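Local structure of hydrazine synthase subunit alpha (Candidatus Kuenenia stuttgartiensis, 5C2V) at residues D[119-122]-D[123-127]; D[170-173]-D[174-177]; D[443-446]-D[447-451]. The protein catalyses, within the hydrazine synthase complex, the condensation of hydroxylamine with ammonia to give hydrazine, and carries two c-type hemes. One frame throughout, in Å; residues are numbered along the deposited sequence.

Interaction 1 (D[119-122]-D[123-127])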
loop_
_atom_site.group_PDB
_atom_site.type_symbol
_atom_site.label_atom_id
_atom_site.label_comp_id
_atom_site.label_asym_id
_atom_site.label_seq_id
_atom_site.Cartn_x
_atom_site.Cartn_y
_atom_site.Cartn_z
ATOM N N THR D 119 2.078 -37.690 21.259
ATOM C CA THR D 119 3.369 -37.096 20.899
ATOM C C THR D 119 4.325 -36.916 22.076
ATOM O O THR D 119 3.950 -36.386 23.116
ATOM C CB THR D 119 3.183 -35.717 20.229
ATOM O OG1 THR D 119 2.339 -34.894 21.046
ATOM C CG2 THR D 119 2.555 -35.867 18.857
ATOM N N ASP D 120 5.553 -37.399 21.914
ATOM C CA ASP D 120 6.634 -37.123 22.860
ATOM C C ASP D 120 7.574 -35.998 22.404
ATOM O O ASP D 120 8.609 -35.771 23.032
ATOM C CB ASP D 120 7.448 -38.384 23.146
ATOM C CG ASP D 120 8.034 -38.383 24.547
ATOM O OD1 ASP D 120 7.463 -37.702 25.425
ATOM O OD2 ASP D 120 9.062 -39.056 24.771
ATOM N N LEU D 121 7.215 -35.309 21.321
ATOM C CA LEU D 121 8.117 -34.387 20.618
ATOM C C LEU D 121 8.832 -33.398 21.535
ATOM O O LEU D 121 8.272 -32.941 22.530
ATOM C CB LEU D 121 7.338 -33.596 19.556
ATOM C CG LEU D 121 8.108 -32.517 18.780
ATOM C CD1 LEU D 121 9.115 -33.141 17.822
ATOM C CD2 LEU D 121 7.181 -31.553 18.048
ATOM N N LYS D 122 10.077 -33.078 21.192
ATOM C CA LYS D 122 10.836 -32.105 21.956
ATOM C C LYS D 122 10.494 -30.765 21.328
ATOM O O LYS D 122 11.004 -30.409 20.265
ATOM C CB LYS D 122 12.335 -32.415 21.857
ATOM C CG LYS D 122 13.258 -31.710 22.835
ATOM C CD LYS D 122 14.713 -32.029 22.489
ATOM C CE LYS D 122 14.919 -33.529 22.282
ATOM N NZ LYS D 122 16.307 -33.873 21.858
ATOM N N GLY D 123 9.629 -30.018 22.005
ATOM C CA GLY D 123 9.001 -28.865 21.388
ATOM C C GLY D 123 7.556 -28.705 21.829
ATOM O O GLY D 123 7.131 -29.281 22.832
ATOM N N THR D 124 6.798 -27.931 21.057
ATOM C CA THR D 124 5.383 -27.683 21.323
ATOM C C THR D 124 4.484 -28.273 20.231
ATOM O O THR D 124 4.846 -28.266 19.053
ATOM C CB THR D 124 5.103 -26.172 21.439
ATOM O OG1 THR D 124 6.090 -25.566 22.282
ATOM C CG2 THR D 124 3.716 -25.916 22.012
ATOM N N CYS D 125 3.316 -28.778 20.624
ATOM C CA CYS D 125 2.345 -29.330 19.679
ATOM C C CYS D 125 0.933 -28.820 19.963
ATOM O O CYS D 125 0.541 -28.686 21.123
ATOM C CB CYS D 125 2.355 -30.860 19.727
ATOM S SG CYS D 125 3.978 -31.620 19.531
ATOM N N ARG D 126 0.170 -28.545 18.908
ATOM C CA ARG D 126 -1.221 -28.130 19.064
ATOM C C ARG D 126 -2.056 -28.295 17.791
ATOM O O ARG D 126 -1.542 -28.661 16.729
ATOM C CB ARG D 126 -1.289 -26.673 19.530
ATOM C CG ARG D 126 -0.643 -25.674 18.583
ATOM C CD ARG D 126 -0.782 -24.256 19.112
ATOM N NE ARG D 126 -2.180 -23.875 19.294
ATOM C CZ ARG D 126 -2.887 -23.181 18.409
ATOM N NH1 ARG D 126 -2.327 -22.786 17.274
ATOM N NH2 ARG D 126 -4.154 -22.880 18.658
ATOM N N SER D 127 -3.346 -27.991 17.928
ATOM C CA SER D 127 -4.342 -28.115 16.860
ATOM C C SER D 127 -4.301 -29.437 16.087
ATOM O O SER D 127 -4.075 -29.438 14.877
ATOM C CB SER D 127 -4.195 -26.950 15.879
ATOM O OG SER D 127 -4.473 -25.714 16.513
#
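Leu121 and Cys125 meet side chain to side chain where the chain passes from one sheet of the six-bladed propeller to the next, and the leucine can be followed outward. Its CB already lies 3.9 Å from Cys125 SG. At the tip CD2 comes to 3.5 Å from the same SG, and it also skirts the backbone oxygen of Thr124. CG is anti to the leucine's own backbone N (chi1 176°), which swings the isobutyl group toward Thr124 and Cys125. Cys125 completes the match by holding SG on the side of its backbone N (chi1 -52°), facing back into the loop. From the other flank Thr119 places OG1 4.0 Å from SG, although that hydroxyl is engaged with Ile105 N and Gln104 OE1. Between the two side chains Gly123 has a positive phi of 143°, a backbone shape that calls for glycine. Gln104 also donates through NE2 to Leu121 O, fastening the loop to the preceding sheet, while Phe168 on strand 154-171 packs against both Thr119 and Cys125. The thiol thus offers Leu121 an apolar surface: between these two the attraction is probably dispersion between sulfur and methyl, while polar ties of the loop run to Gln104 and Ile105.

Interaction 2 (D[170-173]-D[174-177])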
loop_
_atom_site.group_PDB
_atom_site.type_symbol
_atom_site.label_atom_id
_atom_site.label_comp_id
_atom_site.label_asym_id
_atom_site.label_seq_id
_atom_site.Cartn_x
_atom_site.Cartn_y
_atom_site.Cartn_z
ATOM N N GLY D 170 3.201 -28.252 14.918
ATOM C CA GLY D 170 4.219 -28.391 15.940
ATOM C C GLY D 170 5.499 -27.642 15.638
ATOM O O GLY D 170 5.833 -27.396 14.480
ATOM N N SER D 171 6.226 -27.295 16.693
ATOM C CA SER D 171 7.457 -26.531 16.556
ATOM C C SER D 171 8.541 -27.066 17.483
ATOM O O SER D 171 8.258 -27.436 18.619
ATOM C CB SER D 171 7.198 -25.053 16.855
ATOM O OG SER D 171 8.413 -24.339 16.992
ATOM N N PRO D 172 9.790 -27.099 17.000
ATOM C CA PRO D 172 10.919 -27.473 17.858
ATOM C C PRO D 172 11.282 -26.346 18.822
ATOM O O PRO D 172 10.619 -25.309 18.826
ATOM C CB PRO D 172 12.050 -27.734 16.860
ATOM C CG PRO D 172 11.696 -26.908 15.673
ATOM C CD PRO D 172 10.197 -26.912 15.597
ATOM N N GLU D 173 12.319 -26.549 19.627
ATOM C CA GLU D 173 12.738 -25.541 20.593
ATOM C C GLU D 173 14.149 -25.048 20.291
ATOM O O GLU D 173 14.936 -25.745 19.651
ATOM C CB GLU D 173 12.655 -26.096 22.016
ATOM C CG GLU D 173 11.337 -25.794 22.714
ATOM C CD GLU D 173 11.041 -26.755 23.848
ATOM O OE1 GLU D 173 11.947 -27.524 24.230
ATOM O OE2 GLU D 173 9.902 -26.737 24.361
ATOM N N GLY D 174 14.462 -23.842 20.753
ATOM C CA GLY D 174 15.729 -23.212 20.436
ATOM C C GLY D 174 15.738 -22.765 18.988
ATOM O O GLY D 174 16.781 -22.748 18.332
ATOM N N VAL D 175 14.561 -22.401 18.490
ATOM C CA VAL D 175 14.391 -22.045 17.089
ATOM C C VAL D 175 13.731 -20.671 16.946
ATOM O O VAL D 175 12.891 -20.285 17.761
ATOM C CB VAL D 175 13.559 -23.121 16.344
ATOM C CG1 VAL D 175 12.140 -23.183 16.889
ATOM C CG2 VAL D 175 13.548 -22.865 14.849
ATOM N N MET D 176 14.135 -19.928 15.920
ATOM C CA MET D 176 13.574 -18.609 15.654
ATOM C C MET D 176 12.941 -18.549 14.268
ATOM O O MET D 176 13.497 -19.074 13.304
ATOM C CB MET D 176 14.653 -17.529 15.774
ATOM C CG MET D 176 14.750 -16.875 17.144
ATOM S SD MET D 176 16.147 -15.738 17.253
ATOM C CE MET D 176 15.849 -14.977 18.847
ATOM N N ASP D 177 11.780 -17.906 14.167
ATOM C CA ASP D 177 11.167 -17.685 12.863
ATOM C C ASP D 177 11.782 -16.457 12.200
ATOM O O ASP D 177 12.796 -15.933 12.662
ATOM C CB ASP D 177 9.638 -17.548 12.972
ATOM C CG ASP D 177 9.190 -16.311 13.746
ATOM O OD1 ASP D 177 10.033 -15.482 14.147
ATOM O OD2 ASP D 177 7.965 -16.165 13.947
#
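In the propeller domain, the turn that follows strand 154-171 brings Pro172 and Val175 together on the inside of the bend. The reversal sits at the beginning of the long loop that returns to strand 186-191, its antiparallel neighbour in the same sheet. Gly174 carries the change of direction with a left-handed backbone (phi 72°), a conformation that favours glycine. Just after it Val175 turns its side chain back over the residues that precede the bend. One branch does all the touching: CG1 lies between the valine's backbone N and carbonyl carbon (chi1 65°), and this brings it over the Pro172 carbonyl, 3.3 Å from Pro172 O. The pyrrolidine ring joins in through Pro172 CG, 3.9 Å from Val175 CG1, the two side chains crossing obliquely. The contact is therefore mixed, one methyl group set among a ring carbon, a hydroxyl and a peptide oxygen.

Beyond the bend the loop leaves the sheet for the middle-domain region: Val175 touches Gln469, Met176 touches Phe478, and Asp177 O accepts from Gln501 NE2. Asp177 OD1 meanwhile receives Asn181 N, bracing the loop from within. On the strand side of the bend, Ser171 packs against Tyr183 and Tyr185, and its backbone pairs with Thr124 of the adjacent strand. The hydroxyl is the polar member of the group around the valine methyl, with Ser171 OG 3.9 Å from Val175 CG1.

Interaction 3 (D[443-446]-D[447-451]). With HEC (heme c), chain B.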
loop_
_atom_site.group_PDB
_atom_site.type_symbol
_atom_site.label_atom_id
_atom_site.label_comp_id
_atom_site.label_asym_id
_atom_site.label_seq_id
_atom_site.Cartn_x
_atom_site.Cartn_y
_atom_site.Cartn_z
ATOM N N VAL D 443 6.844 -4.878 -14.793
ATOM C CA VAL D 443 8.204 -4.423 -14.546
ATOM C C VAL D 443 8.190 -3.386 -13.430
ATOM O O VAL D 443 7.467 -2.394 -13.508
ATOM C CB VAL D 443 8.846 -3.821 -15.808
ATOM C CG1 VAL D 443 10.237 -3.292 -15.497
ATOM C CG2 VAL D 443 8.901 -4.856 -16.919
ATOM N N GLY D 444 8.981 -3.620 -12.387
ATOM C CA GLY D 444 9.003 -2.722 -11.248
ATOM C C GLY D 444 10.252 -2.828 -10.393
ATOM O O GLY D 444 11.067 -3.731 -10.583
ATOM N N PRO D 445 10.406 -1.892 -9.444
ATOM C CA PRO D 445 11.550 -1.819 -8.526
ATOM C C PRO D 445 11.569 -2.926 -7.471
ATOM O O PRO D 445 12.644 -3.299 -7.001
ATOM C CB PRO D 445 11.370 -0.448 -7.867
ATOM C CG PRO D 445 9.901 -0.217 -7.902
ATOM C CD PRO D 445 9.434 -0.812 -9.200
ATOM N N TYR D 446 10.400 -3.440 -7.102
ATOM C CA TYR D 446 10.311 -4.458 -6.059
ATOM C C TYR D 446 10.813 -5.814 -6.560
ATOM O O TYR D 446 10.582 -6.177 -7.714
ATOM C CB TYR D 446 8.873 -4.562 -5.543
ATOM C CG TYR D 446 8.424 -3.328 -4.791
ATOM C CD1 TYR D 446 8.707 -3.172 -3.439
ATOM C CD2 TYR D 446 7.727 -2.313 -5.434
ATOM C CE1 TYR D 446 8.303 -2.045 -2.748
ATOM C CE2 TYR D 446 7.319 -1.182 -4.751
ATOM C CZ TYR D 446 7.610 -1.052 -3.409
ATOM O OH TYR D 446 7.206 0.071 -2.726
ATOM N N PRO D 447 11.507 -6.566 -5.687
ATOM C CA PRO D 447 12.217 -7.795 -6.066
ATOM C C PRO D 447 11.317 -8.922 -6.573
ATOM O O PRO D 447 11.800 -9.800 -7.287
ATOM C CB PRO D 447 12.910 -8.212 -4.763
ATOM C CG PRO D 447 12.092 -7.595 -3.686
ATOM C CD PRO D 447 11.638 -6.284 -4.247
ATOM N N HIS D 448 10.038 -8.900 -6.216
ATOM C CA HIS D 448 9.119 -9.947 -6.656
ATOM C C HIS D 448 8.548 -9.615 -8.031
ATOM O O HIS D 448 7.705 -10.341 -8.559
ATOM C CB HIS D 448 7.993 -10.146 -5.640
ATOM C CG HIS D 448 6.964 -9.061 -5.650
ATOM N ND1 HIS D 448 7.161 -7.840 -5.040
ATOM C CD2 HIS D 448 5.722 -9.014 -6.191
ATOM C CE1 HIS D 448 6.088 -7.088 -5.208
ATOM N NE2 HIS D 448 5.201 -7.777 -5.902
ATOM N N GLN D 449 9.015 -8.510 -8.604
ATOM C CA GLN D 449 8.589 -8.091 -9.932
ATOM C C GLN D 449 9.740 -8.218 -10.924
ATOM O O GLN D 449 10.841 -8.634 -10.559
ATOM C CB GLN D 449 8.077 -6.651 -9.901
ATOM C CG GLN D 449 6.880 -6.435 -8.991
ATOM C CD GLN D 449 6.562 -4.967 -8.784
ATOM O OE1 GLN D 449 7.453 -4.117 -8.808
ATOM N NE2 GLN D 449 5.286 -4.660 -8.580
ATOM N N LYS D 450 9.482 -7.861 -12.177
ATOM C CA LYS D 450 10.507 -7.922 -13.211
ATOM C C LYS D 450 11.351 -6.652 -13.220
ATOM O O LYS D 450 10.827 -5.547 -13.101
ATOM C CB LYS D 450 9.875 -8.142 -14.586
ATOM C CG LYS D 450 9.153 -9.470 -14.737
ATOM C CD LYS D 450 8.668 -9.672 -16.165
ATOM C CE LYS D 450 7.972 -11.011 -16.329
ATOM N NZ LYS D 450 7.546 -11.243 -17.737
ATOM N N ALA D 451 12.661 -6.818 -13.357
ATOM C CA ALA D 451 13.568 -5.681 -13.427
ATOM C C ALA D 451 13.638 -5.145 -14.851
ATOM O O ALA D 451 14.187 -4.070 -15.095
ATOM C CB ALA D 451 14.946 -6.073 -12.938
HETATM FE FE HEC B . 6.182 -19.157 -7.639
HETATM C CHA HEC B . 4.830 -17.118 -5.201
HETATM C CHB HEC B . 4.866 -21.896 -6.052
HETATM C CHC HEC B . 7.852 -21.242 -9.827
HETATM C CHD HEC B . 7.689 -16.449 -9.107
HETATM N NA HEC B . 5.057 -19.450 -5.949
HETATM C C1A HEC B . 4.614 -18.471 -5.081
HETATM C C2A HEC B . 3.874 -19.114 -4.017
HETATM C C3A HEC B . 3.883 -20.431 -4.245
HETATM C C4A HEC B . 4.627 -20.671 -5.467
HETATM C CMA HEC B . 3.218 -21.513 -3.367
HETATM C CAA HEC B . 3.206 -18.389 -2.829
HETATM C CBA HEC B . 1.715 -18.209 -3.098
HETATM C CGA HEC B . 1.486 -17.239 -4.229
HETATM O O1A HEC B . 0.703 -17.569 -5.156
HETATM O O2A HEC B . 2.088 -16.135 -4.211
HETATM N NB HEC B . 6.443 -21.215 -7.816
HETATM C C1B HEC B . 5.579 -22.112 -7.212
HETATM C C2B HEC B . 5.551 -23.314 -8.020
HETATM C C3B HEC B . 6.374 -23.143 -9.056
HETATM C C4B HEC B . 6.953 -21.817 -8.953
HETATM C CMB HEC B . 4.721 -24.582 -7.727
HETATM C CAB HEC B . 6.637 -24.186 -10.167
HETATM C CBB HEC B . 8.102 -24.672 -10.093
HETATM N NC HEC B . 7.484 -18.892 -9.220
HETATM C C1C HEC B . 8.132 -19.895 -9.916
HETATM C C2C HEC B . 9.073 -19.274 -10.825
HETATM C C3C HEC B . 9.104 -17.968 -10.548
HETATM C C4C HEC B . 8.056 -17.689 -9.583
HETATM C CMC HEC B . 10.105 -20.027 -11.693
HETATM C CAC HEC B . 10.011 -16.926 -11.239
HETATM C CBC HEC B . 11.008 -16.349 -10.210
HETATM N ND HEC B . 6.257 -17.105 -7.213
HETATM C C1D HEC B . 6.933 -16.174 -7.993
HETATM C C2D HEC B . 6.721 -14.853 -7.448
HETATM C C3D HEC B . 5.820 -15.064 -6.227
HETATM C C4D HEC B . 5.591 -16.489 -6.159
HETATM C CMD HEC B . 7.280 -13.521 -7.995
HETATM C CAD HEC B . 5.275 -13.996 -5.256
HETATM C CBD HEC B . 6.446 -13.384 -4.496
HETATM C CGD HEC B . 5.941 -12.315 -3.568
HETATM O O1D HEC B . 6.788 -11.574 -3.011
HETATM O O2D HEC B . 4.699 -12.200 -3.393
#
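Lys450 O receives two groups from the other arm of a tight loop. Gly444 N donates to it at 2.8 Å with an N-H...O angle of 154°, the donor lying in the carbonyl plane. Val443 adds a C-H...O contact, its CA 3.2 Å from Lys450 O, and the backbones of Val443 and Lys450 form a single beta bridge there. Alongside this bridge the two side chains cross at about a right angle, Val443 CG2 meeting Lys450 CB at 4.1 Å, while the lysine chain runs on to hydrogen-bond through NZ with Thr437 O.

The bridge closes the neck of a loop whose far end is a type I beta turn from Tyr446 to Gln449. The turn's own bond, Gln449 N to Tyr446 O at 2.9 Å, is approached from above the carbonyl plane. Inside the loop the Gln449 side chain reaches back, its CG beside the backbone N (chi1 -61°), and puts OE1 near three groups. It takes a weak hydrogen bond from Tyr446 N at 3.5 Å, lies against Gly444 CA, and meets the edge of the tyrosine ring with CD2 3.8 Å from OE1. Ring and amide planes stand 81° apart, and the phenol OH is hydrogen-bonded to Asp700 OD2.

His448, at the third position of the turn, belongs to the pocket of the pentacoordinated heme c, whose iron is bound by Tyr564. It meets one propionate through CB, 3.2 Å from heme O1D, and its NE2 is weakly bonded to Asp277. Across the imidazole, Gln449 CG lies 3.8 Å above the plane of the His448 ring, over its centre.

Taken from the N terminus, the three contacts follow in series, and none nests within or crosses another. Interaction 1 closes the loop after strand 116-117 and delivers the chain into strand 124-131 of the next propeller sheet. Interaction 2 closes the bend that follows strand 154-171, the neighbour of 124-131 in that sheet, so the two are adjacent: Thr124 N probably donates to Ser171 O, 2.9 Å away. Interaction 3 comes far later, between strands 428-433 and 461-467, where a loop closes on itself beside the middle-domain heme. Its centre is about 32 Å from that of interaction 2 and about 40 Å from that of interaction 1, across the chain's centre.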